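Local coordinates for caprin-2 (Danio rerio, PDB 4OUS), which probably takes part in canonical Wnt signalling through its C1q domain, which assembles as a trimer, at residues L4-F16 / I25-F38. The protein carries 1 engineered substitution. Sequence-based numbering, arbitrary orientation. Where two conformers were deposited one is given.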
loop_
_atom_site.group_PDB
_atom_site.type_symbol
_atom_site.label_atom_id
_atom_site.label_comp_id
_atom_site.label_asym_id
_atom_site.label_seq_id
_atom_site.Cartn_x
_atom_site.Cartn_y
_atom_site.Cartn_z
ATOM N N LEU A 4 -2.021 -24.529 -4.189
ATOM C CA LEU A 4 -1.205 -24.139 -3.046
ATOM C C LEU A 4 -1.750 -22.884 -2.371
ATOM O O LEU A 4 -2.295 -22.003 -3.033
ATOM C CB LEU A 4 0.245 -23.906 -3.479
ATOM C CG LEU A 4 1.302 -24.854 -2.911
ATOM C CD1 LEU A 4 2.634 -24.659 -3.622
ATOM C CD2 LEU A 4 1.456 -24.651 -1.413
ATOM N N ARG A 5 -1.611 -22.815 -1.052
ATOM C CA ARG A 5 -1.904 -21.593 -0.318
ATOM C C ARG A 5 -0.594 -21.041 0.208
ATOM O O ARG A 5 0.078 -21.682 1.015
ATOM C CB ARG A 5 -2.894 -21.854 0.814
ATOM C CG ARG A 5 -4.236 -22.364 0.316
ATOM C CD ARG A 5 -5.265 -22.458 1.426
ATOM N NE ARG A 5 -6.610 -22.625 0.884
ATOM C CZ ARG A 5 -7.707 -22.743 1.626
ATOM N NH1 ARG A 5 -7.622 -22.718 2.949
ATOM N NH2 ARG A 5 -8.889 -22.890 1.043
ATOM N N VAL A 6 -0.206 -19.870 -0.283
ATOM C CA VAL A 6 1.082 -19.304 0.063
ATOM C C VAL A 6 0.895 -17.827 0.385
ATOM O O VAL A 6 0.483 -17.044 -0.477
ATOM C CB VAL A 6 2.103 -19.459 -1.085
ATOM C CG1 VAL A 6 3.475 -18.968 -0.645
ATOM C CG2 VAL A 6 2.177 -20.901 -1.572
ATOM N N ALA A 7 1.181 -17.444 1.624
ATOM C CA ALA A 7 1.050 -16.058 2.046
ATOM C C ALA A 7 1.838 -15.844 3.312
ATOM O O ALA A 7 1.838 -16.696 4.196
ATOM C CB ALA A 7 -0.413 -15.692 2.267
ATOM N N PHE A 8 2.503 -14.702 3.420
ATOM C CA PHE A 8 3.169 -14.346 4.660
ATOM C C PHE A 8 2.895 -12.892 4.981
ATOM O O PHE A 8 2.621 -12.077 4.087
ATOM C CB PHE A 8 4.684 -14.603 4.601
ATOM C CG PHE A 8 5.421 -13.678 3.682
ATOM C CD1 PHE A 8 5.993 -12.508 4.154
ATOM C CD2 PHE A 8 5.539 -13.977 2.337
ATOM C CE1 PHE A 8 6.655 -11.653 3.290
ATOM C CE2 PHE A 8 6.205 -13.135 1.478
ATOM C CZ PHE A 8 6.762 -11.969 1.956
ATOM N N SER A 9 2.994 -12.566 6.262
ATOM C CA SER A 9 2.845 -11.195 6.698
ATOM C C SER A 9 3.743 -11.018 7.905
ATOM O O SER A 9 3.500 -11.617 8.959
ATOM C CB SER A 9 1.385 -10.892 7.007
ATOM O OG SER A 9 1.170 -9.500 7.097
ATOM N N ALA A 10 4.802 -10.233 7.726
ATOM C CA ALA A 10 5.873 -10.118 8.697
ATOM C C ALA A 10 5.997 -8.696 9.217
ATOM O O ALA A 10 5.570 -7.738 8.557
ATOM C CB ALA A 10 7.185 -10.566 8.084
ATOM N N ALA A 11 6.602 -8.563 10.391
ATOM C CA ALA A 11 6.847 -7.256 10.972
ATOM C C ALA A 11 8.161 -7.273 11.727
ATOM O O ALA A 11 8.617 -8.324 12.198
ATOM C CB ALA A 11 5.717 -6.845 11.893
ATOM N N ARG A 12 8.765 -6.099 11.854
ATOM C CA ARG A 12 9.983 -5.981 12.623
ATOM C C ARG A 12 9.707 -5.242 13.918
ATOM O O ARG A 12 9.165 -4.129 13.911
ATOM C CB ARG A 12 11.065 -5.281 11.817
ATOM C CG ARG A 12 12.418 -5.893 12.074
ATOM C CD ARG A 12 13.513 -5.014 11.580
ATOM N NE ARG A 12 14.637 -5.034 12.501
ATOM C CZ ARG A 12 15.700 -5.818 12.374
ATOM N NH1 ARG A 12 15.787 -6.664 11.353
ATOM N NH2 ARG A 12 16.683 -5.744 13.264
ATOM N N THR A 13 10.074 -5.866 15.036
ATOM C CA THR A 13 9.713 -5.311 16.337
ATOM C C THR A 13 10.901 -4.741 17.098
ATOM O O THR A 13 10.753 -4.303 18.237
ATOM C CB THR A 13 9.006 -6.357 17.229
ATOM O OG1 THR A 13 9.915 -7.410 17.563
ATOM C CG2 THR A 13 7.785 -6.930 16.532
ATOM N N ALA A 14 12.062 -4.724 16.456
ATOM C CA ALA A 14 13.240 -4.046 16.987
ATOM C C ALA A 14 13.867 -3.234 15.862
ATOM O O ALA A 14 13.700 -3.565 14.689
ATOM C CB ALA A 14 14.235 -5.042 17.554
ATOM N N ASN A 15 14.591 -2.178 16.210
ATOM C CA ASN A 15 15.219 -1.345 15.196
ATOM C C ASN A 15 16.224 -2.128 14.357
ATOM O O ASN A 15 16.773 -3.149 14.796
ATOM C CB ASN A 15 15.940 -0.154 15.833
ATOM C CG ASN A 15 15.000 0.838 16.512
ATOM O OD1 ASN A 15 13.780 0.791 16.360
ATOM N ND2 ASN A 15 15.588 1.759 17.268
ATOM N N PHE A 16 16.468 -1.641 13.144
ATOM C CA PHE A 16 17.568 -2.146 12.320
ATOM C C PHE A 16 18.422 -0.973 11.875
ATOM O O PHE A 16 17.977 -0.138 11.083
ATOM C CB PHE A 16 17.048 -2.932 11.109
ATOM C CG PHE A 16 18.124 -3.653 10.318
ATOM C CD1 PHE A 16 19.145 -4.348 10.955
ATOM C CD2 PHE A 16 18.086 -3.664 8.932
ATOM C CE1 PHE A 16 20.112 -5.018 10.216
ATOM C CE2 PHE A 16 19.048 -4.332 8.196
ATOM C CZ PHE A 16 20.061 -5.011 8.838
ATOM N N ILE A 25 16.979 -7.131 5.163
ATOM C CA ILE A 25 16.201 -6.815 6.350
ATOM C C ILE A 25 15.489 -8.053 6.869
ATOM O O ILE A 25 14.589 -8.583 6.219
ATOM C CB ILE A 25 15.159 -5.713 6.067
ATOM C CG1 ILE A 25 15.834 -4.449 5.531
ATOM C CG2 ILE A 25 14.350 -5.405 7.322
ATOM C CD1 ILE A 25 14.888 -3.533 4.773
ATOM N N ALA A 26 15.899 -8.519 8.040
ATOM C CA ALA A 26 15.205 -9.603 8.724
ATOM C C ALA A 26 13.899 -9.098 9.329
ATOM O O ALA A 26 13.797 -7.930 9.707
ATOM C CB ALA A 26 16.099 -10.197 9.807
ATOM N N PHE A 27 12.895 -9.967 9.408
ATOM C CA PHE A 27 11.636 -9.629 10.067
ATOM C C PHE A 27 11.337 -10.706 11.091
ATOM O O PHE A 27 11.113 -11.855 10.723
ATOM C CB PHE A 27 10.482 -9.518 9.066
ATOM C CG PHE A 27 10.548 -8.295 8.194
ATOM C CD1 PHE A 27 11.340 -8.278 7.061
ATOM C CD2 PHE A 27 9.816 -7.164 8.515
ATOM C CE1 PHE A 27 11.405 -7.157 6.267
ATOM C CE2 PHE A 27 9.878 -6.038 7.729
ATOM C CZ PHE A 27 10.677 -6.032 6.602
ATOM N N ASP A 28 11.330 -10.344 12.368
ATOM C CA ASP A 28 11.273 -11.331 13.443
ATOM C C ASP A 28 9.879 -11.887 13.710
ATOM O O ASP A 28 9.747 -13.010 14.213
ATOM C CB ASP A 28 11.825 -10.722 14.735
ATOM C CG ASP A 28 11.079 -9.470 15.145
ATOM O OD1 ASP A 28 11.348 -8.401 14.556
ATOM O OD2 ASP A 28 10.218 -9.550 16.048
ATOM N N LEU A 29 8.848 -11.109 13.400
ATOM C CA LEU A 29 7.494 -11.475 13.769
ATOM C C LEU A 29 6.675 -11.830 12.539
ATOM O O LEU A 29 6.775 -11.159 11.505
ATOM C CB LEU A 29 6.844 -10.325 14.541
ATOM C CG LEU A 29 5.449 -10.589 15.102
ATOM C CD1 LEU A 29 5.290 -9.879 16.431
ATOM C CD2 LEU A 29 4.364 -10.141 14.134
ATOM N N LEU A 30 5.858 -12.872 12.661
ATOM C CA LEU A 30 4.941 -13.264 11.600
ATOM C C LEU A 30 3.509 -13.358 12.107
ATOM O O LEU A 30 3.251 -13.963 13.155
ATOM C CB LEU A 30 5.352 -14.610 10.997
ATOM C CG LEU A 30 6.540 -14.590 10.040
ATOM C CD1 LEU A 30 7.132 -15.976 9.891
ATOM C CD2 LEU A 30 6.099 -14.062 8.682
ATOM N N HIS A 31 2.580 -12.769 11.361
ATOM C CA HIS A 31 1.164 -13.011 11.592
ATOM C C HIS A 31 0.686 -14.236 10.832
ATOM O O HIS A 31 -0.243 -14.916 11.272
ATOM C CB HIS A 31 0.331 -11.803 11.178
ATOM C CG HIS A 31 0.498 -10.625 12.082
ATOM N ND1 HIS A 31 0.957 -9.405 11.637
ATOM C CD2 HIS A 31 0.264 -10.479 13.407
ATOM C CE1 HIS A 31 1.002 -8.557 12.648
ATOM N NE2 HIS A 31 0.582 -9.181 13.733
ATOM N N THR A 32 1.263 -14.480 9.655
ATOM C CA THR A 32 0.925 -15.642 8.835
ATOM C C THR A 32 2.151 -16.096 8.062
ATOM O O THR A 32 3.004 -15.284 7.703
ATOM C CB THR A 32 -0.209 -15.355 7.813
ATOM O OG1 THR A 32 0.096 -14.170 7.067
ATOM C CG2 THR A 32 -1.563 -15.197 8.491
ATOM N N ASN A 33 2.227 -17.396 7.796
ATOM C CA ASN A 33 3.279 -17.956 6.960
ATOM C C ASN A 33 2.766 -19.237 6.303
ATOM O O ASN A 33 3.365 -20.307 6.426
ATOM C CB ASN A 33 4.555 -18.206 7.775
ATOM C CG ASN A 33 5.806 -18.343 6.906
ATOM O OD1 ASN A 33 5.796 -18.064 5.706
ATOM N ND2 ASN A 33 6.897 -18.774 7.524
ATOM N N LEU A 34 1.630 -19.112 5.624
ATOM C CA LEU A 34 1.040 -20.218 4.874
ATOM C C LEU A 34 2.012 -20.671 3.802
ATOM O O LEU A 34 2.471 -19.860 2.991
ATOM C CB LEU A 34 -0.286 -19.807 4.236
ATOM C CG LEU A 34 -1.401 -19.373 5.180
ATOM C CD1 LEU A 34 -2.595 -18.881 4.384
ATOM C CD2 LEU A 34 -1.811 -20.512 6.106
ATOM N N GLY A 35 2.341 -21.958 3.818
ATOM C CA GLY A 35 3.326 -22.502 2.902
ATOM C C GLY A 35 4.739 -22.554 3.458
ATOM O O GLY A 35 5.613 -23.171 2.848
ATOM N N ASP A 36 4.963 -21.914 4.605
ATOM C CA ASP A 36 6.254 -21.947 5.299
ATOM C C ASP A 36 7.407 -21.402 4.474
ATOM O O ASP A 36 8.548 -21.836 4.644
ATOM C CB ASP A 36 6.608 -23.372 5.735
ATOM C CG ASP A 36 5.518 -24.018 6.534
ATOM O OD1 ASP A 36 5.442 -23.742 7.749
ATOM O OD2 ASP A 36 4.741 -24.803 5.947
ATOM N N MET A 37 7.135 -20.449 3.597
ATOM C CA MET A 37 8.154 -20.015 2.652
ATOM C C MET A 37 8.870 -18.713 3.029
ATOM O O MET A 37 9.836 -18.334 2.359
ATOM C CB MET A 37 7.538 -19.883 1.254
ATOM C CG MET A 37 6.914 -21.164 0.684
ATOM S SD MET A 37 7.885 -22.665 0.871
ATOM C CE MET A 37 9.357 -22.137 0.067
ATOM N N PHE A 38 8.421 -18.027 4.080
ATOM C CA PHE A 38 9.169 -16.877 4.574
ATOM C C PHE A 38 10.128 -17.311 5.669
ATOM O O PHE A 38 9.748 -18.063 6.567
ATOM C CB PHE A 38 8.244 -15.785 5.106
ATOM C CG PHE A 38 8.963 -14.508 5.434
ATOM C CD1 PHE A 38 9.327 -13.634 4.425
ATOM C CD2 PHE A 38 9.295 -14.187 6.741
ATOM C CE1 PHE A 38 9.989 -12.458 4.709
ATOM C CE2 PHE A 38 9.953 -13.001 7.035
ATOM C CZ PHE A 38 10.302 -12.140 6.016
HETATM O O HOH W 1 2.401 -8.175 9.242
HETATM O O HOH W 2 18.053 -7.471 9.702
#
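Phe8 carries CG between its backbone N and carbonyl carbon (chi1 69°), whereas CG of Phe38 stands anti to its own N (chi1 -172°). Together these torsions bring the two rings into an offset stack, centroids 4.6 Å apart and planes at 16°. CD1 of Phe38 lies over one face of the Phe8 ring, toward its rim, while the CB of Ala10 packs against CE2 of Phe38. The Asn33 amide holds the Phe38 backbone in place, OD1 accepting from its N and ND2 donating to its O, both in the respective carbonyl planes.

The backbones pair antiparallel, and a classic beta bulge sets both Asp28 and Leu29 opposite Ala11, whose N donates to Leu29 O at 2.8 Å. At the bulge the Asp28 carboxylate grips Thr13 twice: OD1 takes the Thr13 N-H on its syn lone pair in a nearly straight bond of 2.9 Å, and OD2 receives the Thr13 OG1 hydroxyl at 2.6 Å.

Arg12 donates from NE, NH1 and NH2 to three carbonyls set around the edge of its guanidinium or slightly out of its plane. NH1 reaches Ala26 O at 2.9 Å from above the carbonyl plane, NE donates to Ala14 O at 2.8 Å, and NH2 to Asn15 O; CB of Phe16 covers one guanidinium face. A leucine here would probably leave those three carbonyls without their shared donor and let residues 14-16 shift against Ala26.

Strand 29-34 is the outermost of its sheet within the chain, and strand 7-12 separates it from strand 125-134. Phe127 and Phe45 meet the Phe8 ring inside the C1q jelly roll, while on the other face Ser9 OG bonds to Ser128 OG and to Val99 N of the second subunit.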